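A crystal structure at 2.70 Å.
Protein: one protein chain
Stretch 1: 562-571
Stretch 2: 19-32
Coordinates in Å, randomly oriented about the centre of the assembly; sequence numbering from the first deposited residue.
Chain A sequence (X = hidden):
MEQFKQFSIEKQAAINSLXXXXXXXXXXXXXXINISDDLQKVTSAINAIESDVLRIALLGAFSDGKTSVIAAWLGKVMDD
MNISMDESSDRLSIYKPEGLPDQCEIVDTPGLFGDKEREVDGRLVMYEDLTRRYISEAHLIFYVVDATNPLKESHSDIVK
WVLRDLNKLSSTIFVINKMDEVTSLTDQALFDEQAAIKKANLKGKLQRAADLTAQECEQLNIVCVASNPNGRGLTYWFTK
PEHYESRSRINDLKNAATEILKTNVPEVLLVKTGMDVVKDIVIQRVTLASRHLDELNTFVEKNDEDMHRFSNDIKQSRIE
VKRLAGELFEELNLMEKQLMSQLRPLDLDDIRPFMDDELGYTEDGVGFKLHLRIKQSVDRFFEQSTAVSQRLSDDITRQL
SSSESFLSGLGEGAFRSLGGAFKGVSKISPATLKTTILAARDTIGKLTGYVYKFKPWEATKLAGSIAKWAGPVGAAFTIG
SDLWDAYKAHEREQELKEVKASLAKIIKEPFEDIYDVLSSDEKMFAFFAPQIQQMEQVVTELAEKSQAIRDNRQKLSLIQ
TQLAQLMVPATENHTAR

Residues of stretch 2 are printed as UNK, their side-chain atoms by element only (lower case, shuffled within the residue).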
# COMPACT_ATOMS: atom_id res chain seq x y z
N GLN A 562 5.40 5.46 12.21
CA GLN A 562 6.50 6.34 12.57
C GLN A 562 7.20 6.90 11.34
O GLN A 562 7.51 8.04 11.28
CB GLN A 562 7.49 5.57 13.42
CG GLN A 562 8.63 6.38 14.00
CD GLN A 562 8.19 7.39 15.05
OE1 GLN A 562 8.98 8.25 15.42
NE2 GLN A 562 6.95 7.29 15.53
N LEU A 563 7.47 6.07 10.35
CA LEU A 563 8.08 6.53 9.11
C LEU A 563 7.21 7.58 8.45
O LEU A 563 7.71 8.60 7.99
CB LEU A 563 8.32 5.37 8.14
CG LEU A 563 9.48 4.45 8.51
CD1 LEU A 563 9.44 3.16 7.69
CD2 LEU A 563 10.82 5.16 8.33
N ALA A 564 5.91 7.34 8.40
CA ALA A 564 5.05 8.30 7.73
C ALA A 564 5.14 9.66 8.43
O ALA A 564 5.16 10.72 7.78
CB ALA A 564 3.62 7.79 7.68
N GLN A 565 5.21 9.62 9.76
CA GLN A 565 5.39 10.81 10.54
C GLN A 565 6.68 11.52 10.20
O GLN A 565 6.71 12.75 10.08
CB GLN A 565 5.37 10.45 12.02
CG GLN A 565 5.72 11.60 12.93
CD GLN A 565 5.38 11.31 14.38
OE1 GLN A 565 6.24 11.40 15.27
NE2 GLN A 565 4.11 10.95 14.63
N LEU A 566 7.75 10.77 10.03
CA LEU A 566 9.06 11.38 9.83
C LEU A 566 9.17 12.01 8.47
O LEU A 566 10.01 12.86 8.22
CB LEU A 566 10.16 10.35 10.03
CG LEU A 566 10.29 9.85 11.48
CD1 LEU A 566 11.10 8.58 11.54
CD2 LEU A 566 10.92 10.91 12.37
N MSE A 567 8.27 11.58 7.61
CA MSE A 567 8.34 11.83 6.20
C MSE A 567 7.50 13.00 5.79
O MSE A 567 7.63 13.50 4.69
CB MSE A 567 7.89 10.48 5.63
CG MSE A 567 7.99 10.35 4.14
SE MSE A 567 9.81 9.83 3.65
CE MSE A 567 9.09 9.23 1.91
N VAL A 568 6.63 13.48 6.68
CA VAL A 568 5.74 14.60 6.37
C VAL A 568 6.57 15.84 6.04
O VAL A 568 6.35 16.47 4.99
CB VAL A 568 4.74 14.88 7.53
CG1 VAL A 568 4.24 16.33 7.51
CG2 VAL A 568 3.55 13.94 7.45
N PRO A 569 7.51 16.21 6.93
CA PRO A 569 8.34 17.36 6.59
C PRO A 569 9.01 17.22 5.21
O PRO A 569 9.01 18.18 4.44
CB PRO A 569 9.39 17.39 7.71
CG PRO A 569 8.82 16.61 8.85
CD PRO A 569 7.65 15.81 8.35
N ALA A 570 9.52 16.03 4.89
CA ALA A 570 10.25 15.81 3.63
C ALA A 570 9.37 15.98 2.38
O ALA A 570 9.90 16.24 1.29
CB ALA A 570 10.94 14.45 3.64
N THR A 571 8.05 15.82 2.54
CA THR A 571 7.05 16.23 1.55
C THR A 571 6.71 17.72 1.75
O THR A 571 6.58 18.49 0.79
CB THR A 571 5.74 15.40 1.69
OG1 THR A 571 6.00 14.03 1.39
CG2 THR A 571 4.64 15.92 0.76
N UNK A 19 18.09 15.15 11.09
CA UNK A 19 17.64 14.41 12.26
C UNK A 19 16.46 13.49 11.91
O UNK A 19 16.37 12.39 12.40
c UNK A 19 18.48 16.08 14.10
c UNK A 19 17.99 17.20 15.00
c UNK A 19 19.36 15.17 14.91
c UNK A 19 17.31 15.34 13.43
N UNK A 20 15.55 13.95 11.05
CA UNK A 20 14.44 13.10 10.63
C UNK A 20 14.95 11.95 9.80
O UNK A 20 14.43 10.85 9.86
o UNK A 20 12.30 15.99 8.40
n UNK A 20 12.01 17.27 10.21
c UNK A 20 12.33 16.13 9.63
c UNK A 20 12.72 14.99 10.54
c UNK A 20 13.46 13.90 9.78
N UNK A 21 15.99 12.22 9.02
CA UNK A 21 16.67 11.17 8.29
C UNK A 21 17.18 10.12 9.23
O UNK A 21 16.94 8.94 9.04
c UNK A 21 17.81 11.74 7.46
c UNK A 21 19.46 11.48 5.59
c UNK A 21 17.28 10.25 5.56
c UNK A 21 18.40 10.79 6.42
N UNK A 22 17.87 10.54 10.28
CA UNK A 22 18.34 9.63 11.33
C UNK A 22 17.22 8.79 11.92
O UNK A 22 17.40 7.63 12.17
c UNK A 22 21.20 10.70 13.68
c UNK A 22 19.03 10.41 12.44
c UNK A 22 20.32 9.74 12.90
c UNK A 22 21.11 11.96 15.79
n UNK A 22 22.38 12.34 15.67
n UNK A 22 20.54 11.19 14.88
n UNK A 22 20.41 12.35 16.83
N UNK A 23 16.06 9.40 12.12
CA UNK A 23 14.90 8.71 12.65
C UNK A 23 14.39 7.69 11.66
O UNK A 23 13.92 6.63 12.05
N UNK A 24 14.50 8.00 10.38
CA UNK A 24 13.99 7.12 9.36
C UNK A 24 14.90 5.94 9.31
O UNK A 24 14.43 4.83 9.09
c UNK A 24 12.87 11.37 6.37
c UNK A 24 12.71 8.77 7.99
se UNK A 24 12.52 9.46 6.14
c UNK A 24 13.90 7.84 8.01
N UNK A 25 16.20 6.16 9.53
CA UNK A 25 17.19 5.06 9.53
C UNK A 25 17.01 4.08 10.66
O UNK A 25 17.16 2.88 10.48
c UNK A 25 18.59 5.60 9.62
c UNK A 25 20.19 7.21 8.52
c UNK A 25 19.53 5.10 7.36
c UNK A 25 19.08 6.20 8.30
N UNK A 26 16.72 4.60 11.85
CA UNK A 26 16.43 3.74 12.99
C UNK A 26 15.27 2.77 12.71
O UNK A 26 15.26 1.66 13.23
o UNK A 26 15.66 6.59 16.19
c UNK A 26 16.07 4.59 14.22
o UNK A 26 17.69 6.25 16.99
c UNK A 26 17.22 5.38 14.81
c UNK A 26 16.82 6.12 16.08
N UNK A 27 14.28 3.20 11.93
CA UNK A 27 13.11 2.38 11.66
C UNK A 27 13.44 1.33 10.64
O UNK A 27 13.04 0.19 10.82
c UNK A 27 12.13 2.78 14.98
se UNK A 27 10.62 3.17 13.77
c UNK A 27 11.95 3.21 11.19
c UNK A 27 11.51 4.13 12.31
N UNK A 28 14.17 1.67 9.59
CA UNK A 28 14.67 0.65 8.66
C UNK A 28 15.48 -0.40 9.41
O UNK A 28 15.30 -1.60 9.22
c UNK A 28 14.90 2.29 6.66
c UNK A 28 15.55 1.26 7.57
c UNK A 28 13.68 1.73 5.95
c UNK A 28 15.87 2.79 5.63
N UNK A 29 16.38 0.04 10.27
CA UNK A 29 17.16 -0.89 11.07
C UNK A 29 16.20 -1.81 11.79
O UNK A 29 16.41 -3.01 11.86
N UNK A 30 15.11 -1.24 12.27
CA UNK A 30 14.16 -2.01 13.02
C UNK A 30 13.47 -3.09 12.18
O UNK A 30 13.04 -4.08 12.73
c UNK A 30 12.98 -2.11 15.97
o UNK A 30 13.75 -1.27 16.50
c UNK A 30 13.15 -1.08 13.65
o UNK A 30 12.75 -3.25 16.44
c UNK A 30 12.26 -1.74 14.70
N UNK A 31 13.38 -2.91 10.86
CA UNK A 31 12.79 -3.92 9.99
C UNK A 31 13.88 -4.71 9.31
O UNK A 31 13.66 -5.37 8.30
c UNK A 31 11.71 -3.30 9.09
c UNK A 31 12.17 -2.14 8.25
c UNK A 31 10.49 -2.26 5.99
se UNK A 31 10.69 -1.05 7.51
N UNK A 32 15.07 -4.72 9.93
CA UNK A 32 16.14 -5.64 9.57
C UNK A 32 16.88 -5.23 8.33
O UNK A 32 17.52 -6.05 7.70

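Position 19 carries four side-chain carbons forked at the second, a leucine pattern, out of reach of stretch 1; it is L19. At position 20 three carbons end in one oxygen and one nitrogen, an amide, with the oxygen close to P569. Its CA-to-CB bond points toward stretch 1. This is Q20, and its OE1 lies 3.3 Å from P569 CB, a contact without a hydrogen bond.

Position 21 again has four carbons forked at the second, its CA-to-CB bond pointing away: L21. Position 22 has three carbons, a nitrogen, and a carbon bearing two more nitrogens, a guanidinium. Its CA-to-CB bond also points away; it is R22, with NH1 hydrogen-bonded elsewhere in the structure.

Position 23 has no side-chain atoms, and its backbone lies against L566. It is G23: its C sits 3.4 Å from L566 CD1, and an ideal CB would come within 3.2 Å of L566 CD2, so the bare backbone gives this leucine its room.

Position 24 is an unbranched chain of two carbons, selenium and a carbon, touching L563, L566 and, through its selenium, M567; it is selenomethionine, M24. Its CA-to-CB bond runs sideways, yet the chain's end comes nearer, with SE 3.7 Å from M567 SE. CG is 3.6 Å from L566 CB.

Position 25, four carbons forked at the second, has its CA-to-CB bond pointing away and is L25. Position 26 has three carbons, the third carrying two oxygens; its CA-to-CB bond points sideways, without contact to stretch 1: E26.

Position 27 repeats the unbranched selenium chain, with CB against L563 and the selenium near Q562, and is M27. Its CB packs 3.6 Å from L563 CD2; although the end leads away, SE remains 3.8 Å from Q562 CG. Position 28 has four carbons forked at the second and stays just beyond contact range: L28.

Position 29 has no side-chain atoms and touches nothing on stretch 1: G29. Position 30, with three carbons and two terminal oxygens, is E30, also out of reach. Position 31 has two carbons, selenium and a carbon, unbranched, the selenium near L563. It is M31; it leaves helical geometry, and its SE lies 4.4 Å from L563 CD1. Position 32 lacks a side chain and has positive phi: G32.

The helices run nearly antiparallel, at 164°. L563 and L566 pack against M24 and M27, L566 also lying close to the G23 backbone, while Q20 extends the contact to P569. No hydrogen bond crosses; the 506 Å² of buried surface rests mainly on apolar packing.

Stretch 2 (19-32) LQLRGMLEMLGEMG
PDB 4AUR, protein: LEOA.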